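Local atomic coordinates of phosphatidylinositol-specific phospholipase C1 (Streptomyces antibioticus, PDB entry 3H4X), a protein that belongs to the calcium-dependent phosphoinositide phospholipase C family and folds as a beta/alpha barrel. Residues L63-N66 and S71-V74; R140-F145 and D210-G215; A147-K152 and Q228-P233; V198-K201 and L207-D210; H216-A221 and D249-P254. All coordinates share one frame; numbering follows the deposited sequence.

Contact 1 of 5, residues L63-N66 and S71-V74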
# COMPACT_ATOMS: atom_id res chain seq x y z
N LEU A 63 7.90 -3.04 -7.43
CA LEU A 63 9.31 -3.27 -7.13
C LEU A 63 9.76 -4.64 -7.58
O LEU A 63 9.00 -5.60 -7.56
CB LEU A 63 9.57 -3.16 -5.63
CG LEU A 63 9.35 -1.81 -4.96
CD1 LEU A 63 9.85 -1.87 -3.52
CD2 LEU A 63 10.02 -0.68 -5.73
N TRP A 64 11.04 -4.72 -7.94
CA TRP A 64 11.66 -5.98 -8.35
C TRP A 64 12.88 -6.25 -7.48
O TRP A 64 13.77 -5.40 -7.37
CB TRP A 64 12.08 -5.92 -9.81
CG TRP A 64 10.95 -5.63 -10.75
CD1 TRP A 64 10.33 -4.43 -10.94
CD2 TRP A 64 10.33 -6.55 -11.64
NE1 TRP A 64 9.35 -4.55 -11.89
CE2 TRP A 64 9.33 -5.85 -12.34
CE3 TRP A 64 10.52 -7.91 -11.92
CZ2 TRP A 64 8.52 -6.45 -13.30
CZ3 TRP A 64 9.71 -8.51 -12.88
CH2 TRP A 64 8.73 -7.78 -13.55
N SER A 65 12.92 -7.43 -6.86
CA SER A 65 14.01 -7.80 -5.96
C SER A 65 14.98 -8.80 -6.57
O SER A 65 16.07 -8.99 -6.04
CB SER A 65 13.47 -8.42 -4.67
OG SER A 65 12.41 -7.69 -4.10
N ASN A 66 14.57 -9.46 -7.64
CA ASN A 66 15.35 -10.57 -8.19
C ASN A 66 16.02 -10.25 -9.53
O ASN A 66 16.50 -11.15 -10.23
CB ASN A 66 14.51 -11.84 -8.27
CG ASN A 66 14.32 -12.48 -6.91
OD1 ASN A 66 15.25 -13.08 -6.36
ND2 ASN A 66 13.12 -12.34 -6.35
N SER A 71 20.14 -2.99 -5.70
CA SER A 71 18.96 -2.12 -5.76
C SER A 71 17.66 -2.88 -5.97
O SER A 71 17.63 -3.94 -6.61
CB SER A 71 19.12 -1.02 -6.81
OG SER A 71 18.72 -1.45 -8.10
N TRP A 72 16.58 -2.33 -5.40
CA TRP A 72 15.23 -2.72 -5.76
C TRP A 72 14.81 -1.86 -6.94
O TRP A 72 14.79 -0.63 -6.84
CB TRP A 72 14.25 -2.46 -4.62
CG TRP A 72 14.10 -3.57 -3.62
CD1 TRP A 72 13.32 -4.68 -3.74
CD2 TRP A 72 14.72 -3.64 -2.34
NE1 TRP A 72 13.42 -5.44 -2.60
CE2 TRP A 72 14.28 -4.83 -1.73
CE3 TRP A 72 15.62 -2.82 -1.65
CZ2 TRP A 72 14.71 -5.23 -0.46
CZ3 TRP A 72 16.04 -3.21 -0.39
CH2 TRP A 72 15.59 -4.40 0.19
N ARG A 73 14.46 -2.49 -8.05
CA ARG A 73 14.07 -1.74 -9.23
C ARG A 73 12.63 -1.26 -9.13
O ARG A 73 11.78 -1.95 -8.58
CB ARG A 73 14.19 -2.61 -10.49
CG ARG A 73 15.43 -3.46 -10.56
CD ARG A 73 16.69 -2.62 -10.68
NE ARG A 73 17.82 -3.49 -10.98
CZ ARG A 73 18.15 -3.87 -12.21
NH1 ARG A 73 17.46 -3.43 -13.25
NH2 ARG A 73 19.18 -4.69 -12.40
N VAL A 74 12.38 -0.08 -9.69
CA VAL A 74 11.02 0.41 -9.85
C VAL A 74 10.71 0.37 -11.34
O VAL A 74 11.37 1.05 -12.13
CB VAL A 74 10.88 1.85 -9.34
CG1 VAL A 74 9.46 2.36 -9.56
CG2 VAL A 74 11.27 1.94 -7.87
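Leu63 overlaps Val74 with one branch: its CD2 methyl reaches Val74 CG2 at 3.6 Å, on the face of the sheet where both side chains point. The two residues form an antiparallel, non-hydrogen-bonded pair. One step on, Trp64 and Arg73 make the hydrogen-bonded pair, with Trp64 N giving to Arg73 O at 2.9 Å and Arg73 N to Trp64 O at 3.1 Å. Arg73 O is used again by Leu63, whose CA donates a C-H...O contact of 3.2 Å.

On the other face the CB atoms of Trp64 and Arg73 stand 4.0 Å apart, then the side chains part. The Trp64 indole presents its edge to the strand, CD1 lying 3.7 Å from Arg73 O and the oxygen sitting in the ring plane; its NE1 is bonded to Ser75 O. Arg73 bends at its second torsion (chi2 -65°) and carries its guanidinium away to the carbonyls of Leu68 and Gly81.

Just before strand 73-74, Trp72 faces Ser65. Its NE1 comes 2.9 Å from Ser65 OG, a weak hydrogen bond because the angle at hydrogen is just 122°. That hydroxyl is also bonded to Gly133 O. The Trp72 ring meanwhile packs on Glu144, Phe145 and Leu148 of helix 142-153 and on Phe104. This is a short beta hairpin: strand 58-64 leads through a short turn and pairs antiparallel with the two-residue strand 73-74.

Contact 2 of 5, residues R140-F145 and D210-G215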
# COMPACT_ATOMS: atom_id res chain seq x y z
N ARG A 140 18.08 -8.78 -0.37
CA ARG A 140 16.86 -8.00 -0.54
C ARG A 140 15.65 -8.76 -0.03
O ARG A 140 14.69 -9.00 -0.75
CB ARG A 140 16.68 -7.57 -1.99
CG ARG A 140 17.73 -6.56 -2.45
CD ARG A 140 17.39 -5.96 -3.80
NE ARG A 140 17.60 -6.89 -4.91
CZ ARG A 140 18.76 -7.09 -5.51
NH1 ARG A 140 18.85 -7.94 -6.54
NH2 ARG A 140 19.85 -6.46 -5.08
N GLY A 141 15.72 -9.14 1.24
CA GLY A 141 14.60 -9.78 1.91
C GLY A 141 13.87 -8.80 2.82
O GLY A 141 14.17 -7.61 2.83
N PRO A 142 12.90 -9.30 3.59
CA PRO A 142 12.12 -8.46 4.49
C PRO A 142 12.97 -7.58 5.42
O PRO A 142 12.65 -6.41 5.61
CB PRO A 142 11.30 -9.48 5.28
CG PRO A 142 11.11 -10.61 4.31
CD PRO A 142 12.40 -10.69 3.55
N ALA A 143 14.03 -8.14 5.98
CA ALA A 143 14.86 -7.39 6.92
C ALA A 143 15.58 -6.22 6.24
O ALA A 143 15.69 -5.13 6.81
CB ALA A 143 15.87 -8.31 7.60
N GLU A 144 16.08 -6.45 5.03
CA GLU A 144 16.77 -5.39 4.30
C GLU A 144 15.79 -4.33 3.80
O GLU A 144 16.13 -3.15 3.74
CB GLU A 144 17.60 -5.98 3.15
CG GLU A 144 18.77 -6.85 3.61
CD GLU A 144 18.39 -8.30 3.89
OE1 GLU A 144 17.25 -8.70 3.57
OE2 GLU A 144 19.23 -9.04 4.44
N PHE A 145 14.59 -4.76 3.44
CA PHE A 145 13.51 -3.86 3.07
C PHE A 145 13.19 -2.91 4.23
O PHE A 145 13.18 -1.69 4.06
CB PHE A 145 12.30 -4.72 2.69
CG PHE A 145 11.07 -3.95 2.32
CD1 PHE A 145 10.87 -3.51 1.01
CD2 PHE A 145 10.08 -3.72 3.26
CE1 PHE A 145 9.72 -2.82 0.67
CE2 PHE A 145 8.93 -3.04 2.92
CZ PHE A 145 8.75 -2.59 1.63
N ASP A 210 3.65 -12.55 0.74
CA ASP A 210 2.74 -12.47 1.88
C ASP A 210 3.17 -13.35 3.05
O ASP A 210 3.34 -12.87 4.17
CB ASP A 210 1.27 -12.67 1.48
CG ASP A 210 1.00 -13.97 0.71
OD1 ASP A 210 1.93 -14.74 0.38
OD2 ASP A 210 -0.19 -14.21 0.43
N VAL A 211 3.38 -14.63 2.78
CA VAL A 211 3.84 -15.56 3.80
C VAL A 211 5.23 -15.18 4.31
O VAL A 211 5.51 -15.27 5.49
CB VAL A 211 3.83 -17.01 3.27
CG1 VAL A 211 4.61 -17.94 4.20
CG2 VAL A 211 2.40 -17.50 3.07
N GLU A 212 6.09 -14.74 3.40
CA GLU A 212 7.45 -14.39 3.80
C GLU A 212 7.46 -13.19 4.74
O GLU A 212 8.13 -13.21 5.77
CB GLU A 212 8.32 -14.12 2.57
CG GLU A 212 9.78 -13.94 2.92
CD GLU A 212 10.69 -13.97 1.71
OE1 GLU A 212 10.21 -14.23 0.59
OE2 GLU A 212 11.91 -13.74 1.89
N TYR A 213 6.73 -12.14 4.39
CA TYR A 213 6.75 -10.95 5.24
C TYR A 213 5.96 -11.14 6.54
O TYR A 213 6.39 -10.70 7.61
CB TYR A 213 6.33 -9.69 4.49
CG TYR A 213 6.74 -8.43 5.22
CD1 TYR A 213 8.00 -7.86 5.01
CD2 TYR A 213 5.90 -7.84 6.15
CE1 TYR A 213 8.39 -6.72 5.70
CE2 TYR A 213 6.28 -6.71 6.84
CZ TYR A 213 7.52 -6.15 6.61
OH TYR A 213 7.87 -5.03 7.32
N ALA A 214 4.82 -11.81 6.47
CA ALA A 214 4.06 -12.11 7.68
C ALA A 214 4.88 -12.97 8.63
O ALA A 214 4.85 -12.77 9.84
CB ALA A 214 2.74 -12.77 7.34
N GLY A 215 5.61 -13.94 8.08
CA GLY A 215 6.48 -14.78 8.89
C GLY A 215 7.57 -13.96 9.57
O GLY A 215 7.95 -14.21 10.71
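Pro142 meets Tyr213 and Glu212 at once, and its Tyr213 side is the buried, apolar part of the contact. Pro142 CB lies 3.7 Å from Tyr213 CD1 and 4.0 Å from Tyr213 CE1, approaching that side of the phenol ring obliquely. The next ring carbon, Pro142 CG, is 3.8 Å from Glu212 CG. Tyr213 owes its reach to its first torsion: with chi1 at -163°, CG stands opposite the backbone N and the ring swings across to helix 142-153. There it also comes to Phe145, more loosely, CE1 of Tyr213 being 4.2 Å from Phe145 CD2. The phenol oxygen goes past this apolar patch to Asp146 OD1, a hydrogen bond that holds the end of the ring, with weak bonds from the backbone N atoms of Thr230 and Ala231 beside it.

The Glu212 side is partly exposed. Its extended chain crosses the proline at about a right angle, and Glu212 OE2 makes the closest approach of all, 3.5 Å from Pro142 CD, yet without a hydrogen bond. A bound acetyl group sits about 3 Å from the Glu212 side chain, in a pocket lined by Pro142, Glu212 and His216.

Gly141 holds the N-cap position, which puts Pro142 in the first turn of its helix, where a residue lacking an N-H costs no helical bond. The contact thus sets the start of helix 142-153 against the early turns of helix 209-222, with Leu193 of strand 189-195 touching both Phe145 and Tyr213 from the barrel wall.

Contact 3 of 5, residues A147-K152 and Q228-P233. With EOH (ethanol), chain K; EOH (ethanol), chain L.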
# COMPACT_ATOMS: atom_id res chain seq x y z
N ALA A 147 15.10 -2.20 6.78
CA ALA A 147 16.27 -1.39 7.09
C ALA A 147 16.38 -0.17 6.19
O ALA A 147 16.74 0.92 6.64
CB ALA A 147 17.54 -2.23 7.02
N LEU A 148 16.08 -0.35 4.91
CA LEU A 148 16.14 0.74 3.95
C LEU A 148 15.08 1.79 4.26
O LEU A 148 15.36 2.99 4.24
CB LEU A 148 15.95 0.21 2.53
CG LEU A 148 15.86 1.28 1.43
CD1 LEU A 148 17.11 2.15 1.38
CD2 LEU A 148 15.62 0.61 0.09
N ILE A 149 13.86 1.35 4.55
CA ILE A 149 12.80 2.29 4.88
C ILE A 149 13.11 3.04 6.18
O ILE A 149 12.90 4.25 6.25
CB ILE A 149 11.43 1.58 4.93
CG1 ILE A 149 11.00 1.18 3.52
CG2 ILE A 149 10.38 2.49 5.57
CD1 ILE A 149 9.77 0.32 3.45
N ARG A 150 13.64 2.34 7.18
CA ARG A 150 14.05 3.01 8.42
C ARG A 150 15.10 4.08 8.14
O ARG A 150 15.03 5.18 8.66
CB ARG A 150 14.60 2.01 9.45
CG ARG A 150 13.57 1.10 10.09
CD ARG A 150 14.07 0.47 11.39
NE ARG A 150 15.38 -0.17 11.25
CZ ARG A 150 15.58 -1.40 10.81
NH1 ARG A 150 14.55 -2.16 10.45
NH2 ARG A 150 16.81 -1.88 10.71
N GLN A 151 16.07 3.74 7.30
CA GLN A 151 17.15 4.67 6.98
C GLN A 151 16.63 5.92 6.28
O GLN A 151 17.04 7.04 6.60
CB GLN A 151 18.20 3.97 6.10
CG GLN A 151 19.44 4.80 5.82
CD GLN A 151 19.37 5.56 4.51
OE1 GLN A 151 18.91 5.04 3.50
NE2 GLN A 151 19.85 6.80 4.53
N LYS A 152 15.72 5.74 5.33
CA LYS A 152 15.24 6.86 4.53
C LYS A 152 14.18 7.71 5.22
O LYS A 152 14.16 8.93 5.06
CB LYS A 152 14.69 6.35 3.19
CG LYS A 152 15.76 5.78 2.27
CD LYS A 152 16.63 6.86 1.67
CE LYS A 152 17.56 6.28 0.61
NZ LYS A 152 18.35 7.34 -0.07
N GLN A 228 10.97 -2.60 14.72
CA GLN A 228 11.80 -2.30 13.56
C GLN A 228 11.12 -2.63 12.22
O GLN A 228 11.68 -2.36 11.16
CB GLN A 228 13.15 -3.00 13.68
CG GLN A 228 13.08 -4.50 13.49
CD GLN A 228 14.38 -5.18 13.91
OE1 GLN A 228 14.86 -4.99 15.03
NE2 GLN A 228 14.94 -5.98 13.01
N SER A 229 9.91 -3.20 12.27
CA SER A 229 9.14 -3.49 11.05
C SER A 229 8.59 -2.21 10.44
O SER A 229 8.40 -1.21 11.14
CB SER A 229 8.00 -4.47 11.34
OG SER A 229 7.03 -3.90 12.20
N THR A 230 8.30 -2.24 9.14
CA THR A 230 7.90 -1.02 8.45
C THR A 230 6.64 -1.14 7.59
O THR A 230 6.14 -0.12 7.13
CB THR A 230 9.02 -0.48 7.53
OG1 THR A 230 9.26 -1.40 6.46
CG2 THR A 230 10.31 -0.23 8.32
N ALA A 231 6.14 -2.35 7.37
CA ALA A 231 5.07 -2.55 6.40
C ALA A 231 4.02 -3.56 6.87
O ALA A 231 4.31 -4.45 7.68
CB ALA A 231 5.65 -2.99 5.07
N PHE A 232 2.82 -3.41 6.34
CA PHE A 232 1.72 -4.33 6.60
C PHE A 232 1.53 -5.25 5.40
O PHE A 232 1.20 -4.79 4.31
CB PHE A 232 0.44 -3.54 6.84
CG PHE A 232 0.46 -2.73 8.09
CD1 PHE A 232 -0.01 -3.26 9.28
CD2 PHE A 232 0.95 -1.43 8.10
CE1 PHE A 232 -0.00 -2.52 10.44
CE2 PHE A 232 0.97 -0.68 9.26
CZ PHE A 232 0.49 -1.23 10.43
N PRO A 233 1.72 -6.56 5.59
CA PRO A 233 1.44 -7.48 4.49
C PRO A 233 -0.07 -7.61 4.33
O PRO A 233 -0.80 -7.65 5.32
CB PRO A 233 2.04 -8.80 4.98
CG PRO A 233 1.95 -8.71 6.46
CD PRO A 233 2.18 -7.27 6.80
C1 EOH K . 18.63 7.41 -3.02
C2 EOH K . 18.94 8.90 -2.96
O EOH K . 19.60 6.64 -2.33
C1 EOH L . 16.81 -8.25 14.12
C2 EOH L . 18.03 -8.92 14.76
O EOH L . 17.07 -7.82 12.80
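Arg150 NH1 gives a hydrogen bond of 3.0 Å to Gln228 O, the one polar bond between the segments. It is somewhat bent, 141° at the hydrogen, and the oxygen lies 18° out of the guanidinium plane. The arginine reaches it by folding back: a turn at its third torsion (chi3 -50°) brings the guanidinium over its own helix, with Ala147 CA 3.5 Å above the group's plane. Gln228 CB also lies over a face of the guanidinium, 3.6 Å from Arg150 NH1.

Deeper in, the packing is apolar. Arg150 CG touches Thr230 CG2 at 3.9 Å, the two side chains crossing at about a right angle. Ile149 meets the threonine with both branches: its CG2 is 3.8 Å from Thr230 CB, while its CD1 lies near the hydroxyl, which is itself hydrogen-bonded to Asp146 OD1.

Two ethanol molecules, probably from the crystallisation liquor, bind at the periphery, one to Lys152 NZ, which also bonds Ser109 OG, the other weakly to Gln228 NE2. Here helix 142-153, on the outside of a beta/alpha barrel, packs against the loop that leads into barrel strand 232-236.

Contact 4 of 5, residues V198-K201 and L207-D210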
# COMPACT_ATOMS: atom_id res chain seq x y z
N VAL A 198 4.63 -11.78 -11.20
CA VAL A 198 5.69 -12.70 -11.63
C VAL A 198 5.86 -13.88 -10.69
O VAL A 198 6.06 -15.01 -11.13
CB VAL A 198 7.03 -11.97 -11.81
CG1 VAL A 198 8.10 -12.95 -12.29
CG2 VAL A 198 6.88 -10.82 -12.78
N GLU A 199 5.77 -13.64 -9.38
CA GLU A 199 5.90 -14.75 -8.44
C GLU A 199 4.63 -15.61 -8.46
O GLU A 199 4.67 -16.79 -8.10
CB GLU A 199 6.30 -14.29 -7.03
CG GLU A 199 5.20 -13.65 -6.21
CD GLU A 199 5.69 -13.07 -4.89
OE1 GLU A 199 6.45 -13.74 -4.15
OE2 GLU A 199 5.31 -11.93 -4.59
N GLU A 200 3.52 -15.04 -8.92
CA GLU A 200 2.30 -15.81 -9.13
C GLU A 200 2.47 -16.82 -10.27
O GLU A 200 1.71 -17.78 -10.39
CB GLU A 200 1.12 -14.89 -9.44
CG GLU A 200 0.59 -14.13 -8.24
CD GLU A 200 -0.47 -13.11 -8.62
OE1 GLU A 200 -0.76 -12.97 -9.83
OE2 GLU A 200 -1.02 -12.45 -7.71
N LYS A 201 3.47 -16.59 -11.12
CA LYS A 201 3.68 -17.44 -12.29
C LYS A 201 4.89 -18.37 -12.14
O LYS A 201 5.29 -19.04 -13.09
CB LYS A 201 3.81 -16.58 -13.55
CG LYS A 201 2.52 -15.88 -13.95
CD LYS A 201 2.72 -14.97 -15.15
CE LYS A 201 3.62 -13.80 -14.81
NZ LYS A 201 3.76 -12.86 -15.95
N LEU A 207 8.48 -19.30 -1.36
CA LEU A 207 7.49 -18.59 -0.56
C LEU A 207 7.12 -17.27 -1.21
O LEU A 207 7.98 -16.56 -1.72
CB LEU A 207 8.02 -18.33 0.86
CG LEU A 207 8.25 -19.55 1.75
CD1 LEU A 207 8.60 -19.11 3.16
CD2 LEU A 207 7.02 -20.43 1.75
N TRP A 208 5.83 -16.95 -1.19
CA TRP A 208 5.37 -15.67 -1.72
C TRP A 208 5.58 -14.55 -0.71
O TRP A 208 5.74 -14.79 0.49
CB TRP A 208 3.90 -15.75 -2.11
CG TRP A 208 3.61 -16.52 -3.36
CD1 TRP A 208 4.49 -17.28 -4.09
CD2 TRP A 208 2.35 -16.61 -4.02
NE1 TRP A 208 3.84 -17.84 -5.17
CE2 TRP A 208 2.53 -17.44 -5.15
CE3 TRP A 208 1.08 -16.08 -3.77
CZ2 TRP A 208 1.48 -17.75 -6.02
CZ3 TRP A 208 0.05 -16.38 -4.64
CH2 TRP A 208 0.26 -17.21 -5.75
N THR A 209 5.55 -13.33 -1.23
CA THR A 209 5.71 -12.11 -0.45
C THR A 209 4.89 -12.10 0.83
O THR A 209 5.38 -11.66 1.87
CB THR A 209 5.30 -10.91 -1.31
OG1 THR A 209 6.17 -10.83 -2.45
CG2 THR A 209 5.36 -9.61 -0.52
N ASP A 210 3.65 -12.55 0.74
CA ASP A 210 2.74 -12.47 1.88
C ASP A 210 3.17 -13.35 3.05
O ASP A 210 3.34 -12.87 4.17
CB ASP A 210 1.27 -12.67 1.48
CG ASP A 210 1.00 -13.97 0.71
OD1 ASP A 210 1.93 -14.74 0.38
OD2 ASP A 210 -0.19 -14.21 0.43
O HOH W 1 8.21 -15.66 -4.48
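Glu199 and Thr209 cross at about a right angle, and the carboxylate meets the threonine with both oxygens. Thr209 OG1 donates to Glu199 OE2 at 2.6 Å and lands on its syn lone pair. Thr209 N gives to Glu199 OE1 at 3.1 Å, but from 38° above the carboxylate plane, a less direct approach with an angle of 139° at the hydrogen. The glutamate gets there through a chi1 of 76°, which sets CG between the backbone N and the carbonyl carbon, and an extended chain beyond.

Each oxygen has a second partner. Glu199 OE2 also accepts from Gly196 N, while a water donates to Glu199 OE1 at 2.6 Å and to Leu207 O at 2.9 Å, bridging the segments. Four bonds on one buried carboxylate leave it little freedom to rotate.

Trp208 is turned differently, with one indole face toward the 198-201 segment. Glu199 CG stands 4.2 Å above that ring plane, displaced from the ring centre, and Glu200 N lies over the same ring near its margin. At the far end of the indole, Glu200 CG is 4.0 Å from Trp208 CH2, the glutamate chain running across the ring. Trp208 is exposed in the model, and an ethanol sits close to it.

Trp208 occupies the N-cap position of helix 209-222, so the glutamate's grip on the residue after it secures the helix start to the loop leaving strand 189-195. That is a strand-to-helix connection of the beta/alpha barrel.

Contact 5 of 5, residues H216-A221 and D249-P254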
# COMPACT_ATOMS: atom_id res chain seq x y z
N HIS A 216 8.08 -12.97 8.84
CA HIS A 216 9.05 -12.03 9.35
C HIS A 216 8.49 -11.25 10.55
O HIS A 216 9.16 -11.10 11.57
CB HIS A 216 9.47 -11.12 8.20
CG HIS A 216 10.23 -9.90 8.59
ND1 HIS A 216 11.51 -9.94 9.11
CD2 HIS A 216 9.92 -8.59 8.48
CE1 HIS A 216 11.94 -8.70 9.32
NE2 HIS A 216 10.98 -7.87 8.95
N LEU A 217 7.25 -10.76 10.44
CA LEU A 217 6.64 -10.06 11.57
C LEU A 217 6.47 -10.99 12.77
O LEU A 217 6.75 -10.61 13.91
CB LEU A 217 5.28 -9.47 11.18
CG LEU A 217 5.31 -8.37 10.12
CD1 LEU A 217 3.92 -7.79 9.95
CD2 LEU A 217 6.31 -7.27 10.47
N LYS A 218 6.01 -12.21 12.51
CA LYS A 218 5.85 -13.20 13.57
C LYS A 218 7.18 -13.42 14.29
O LYS A 218 7.24 -13.46 15.53
CB LYS A 218 5.33 -14.51 12.98
CG LYS A 218 5.20 -15.64 13.99
CD LYS A 218 4.60 -16.89 13.35
CE LYS A 218 5.50 -17.47 12.28
NZ LYS A 218 6.69 -18.17 12.85
N ASP A 219 8.25 -13.56 13.52
CA ASP A 219 9.57 -13.81 14.09
C ASP A 219 10.09 -12.59 14.87
O ASP A 219 10.64 -12.74 15.96
CB ASP A 219 10.55 -14.24 13.00
CG ASP A 219 10.20 -15.60 12.41
OD1 ASP A 219 9.46 -16.36 13.06
OD2 ASP A 219 10.68 -15.90 11.30
N LEU A 220 9.90 -11.40 14.32
CA LEU A 220 10.28 -10.18 15.04
C LEU A 220 9.54 -10.09 16.37
O LEU A 220 10.15 -9.80 17.41
CB LEU A 220 9.98 -8.94 14.21
CG LEU A 220 10.87 -8.64 13.01
CD1 LEU A 220 10.39 -7.38 12.32
CD2 LEU A 220 12.33 -8.50 13.44
N ALA A 221 8.24 -10.34 16.35
CA ALA A 221 7.44 -10.24 17.56
C ALA A 221 7.94 -11.20 18.63
O ALA A 221 8.03 -10.85 19.80
CB ALA A 221 5.97 -10.49 17.25
N ASP A 249 -0.70 -22.27 8.10
CA ASP A 249 -0.13 -22.01 9.42
C ASP A 249 -0.92 -20.93 10.14
O ASP A 249 -0.83 -19.75 9.79
CB ASP A 249 1.34 -21.59 9.29
CG ASP A 249 2.00 -21.36 10.65
OD1 ASP A 249 1.32 -21.53 11.68
OD2 ASP A 249 3.19 -21.00 10.67
N PRO A 250 -1.71 -21.32 11.15
CA PRO A 250 -2.55 -20.34 11.83
C PRO A 250 -1.74 -19.22 12.48
O PRO A 250 -2.27 -18.13 12.70
CB PRO A 250 -3.26 -21.17 12.91
CG PRO A 250 -3.09 -22.59 12.51
CD PRO A 250 -1.83 -22.67 11.71
N ALA A 251 -0.48 -19.49 12.80
CA ALA A 251 0.37 -18.51 13.46
C ALA A 251 0.67 -17.28 12.60
O ALA A 251 1.01 -16.22 13.12
CB ALA A 251 1.67 -19.16 13.93
N LEU A 252 0.55 -17.43 11.29
CA LEU A 252 0.81 -16.32 10.37
C LEU A 252 -0.40 -15.40 10.28
O LEU A 252 -0.26 -14.20 10.04
CB LEU A 252 1.13 -16.84 8.97
CG LEU A 252 2.42 -17.64 8.78
CD1 LEU A 252 2.52 -18.16 7.35
CD2 LEU A 252 3.65 -16.81 9.13
N ARG A 253 -1.59 -15.96 10.48
CA ARG A 253 -2.82 -15.25 10.19
C ARG A 253 -3.00 -13.91 10.90
O ARG A 253 -3.43 -12.95 10.27
CB ARG A 253 -4.03 -16.17 10.42
CG ARG A 253 -4.03 -17.40 9.53
CD ARG A 253 -5.24 -18.26 9.78
NE ARG A 253 -5.11 -19.55 9.11
CZ ARG A 253 -5.65 -20.68 9.55
NH1 ARG A 253 -6.36 -20.69 10.67
NH2 ARG A 253 -5.47 -21.81 8.88
N PRO A 254 -2.67 -13.83 12.20
CA PRO A 254 -2.95 -12.57 12.90
C PRO A 254 -1.99 -11.43 12.57
O PRO A 254 -2.08 -10.36 13.17
CB PRO A 254 -2.85 -12.95 14.38
CG PRO A 254 -1.97 -14.14 14.40
CD PRO A 254 -2.22 -14.89 13.12
O HOH W 2 4.83 -20.91 12.77
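Lys218, in a regular helical turn, passes Leu252 of an irregular, helix-like loop with their CA atoms 6.7 Å apart. The bridging is done almost wholly by the lysine's long chain. Its CG stands opposite the backbone N (chi1 177°), which sends the chain out from the helix, and it then kinks at both of its last torsions (chi3 65°, chi4 74°). The kinked part crosses over Ala251 and Leu252: Lys218 CD is 3.8 Å from Ala251 CB and 3.7 Å from Ala251 O, and Lys218 CE meets the CD2 methyl of Leu252, also at 3.7 Å. The methyl end of Leu252 also packs on Val211 and Gly215.

The ammonium end curls back. Lys218 NZ has a weak salt bridge to Asp219 OD1, 3.3 Å away on its own helix. It reaches the loop through a water, bonded weakly to NZ but firmly to Asp249 OD2, at 2.7 Å. The other oxygen of that aspartate is used locally: Ala251 N donates to Asp249 OD1 at 2.9 Å, meeting it from well above the carboxylate plane, and closes an Asx turn.

No direct hydrogen bond crosses between the segments. Methylenes and methyls do the touching while the ammonium group is paired with Asp219 and weakly with a water, so the loop meets helix 209-222 through largely apolar contacts. The water-mediated link between Lys218 and Asp249 runs beside them, and their opposite charges would probably favour this approach.

In the fold
Contacts 2 and 5 lie on successive turns of helix 209-222, their centres 11 Å apart, and contact 4 sits at its start, sharing Asp210 with contact 2. The acetyl pocket of Pro142, Glu212 and His216 spans contacts 2 and 5, with Pro142 CB 3.5 Å from His216 CG. Contact 3 uses the same helix as Pro142, further along. The centres of contacts 2 and 3 are about 10 Å apart; Tyr213 OH links them through a weak bond to Ala231 N. Contact 1 reaches contact 2 through Arg140, whose NE lies 2.8 Å from Ser65 O, probably a hydrogen bond. Contacts 1 and 5 are about 25 Å apart between centres and do not touch.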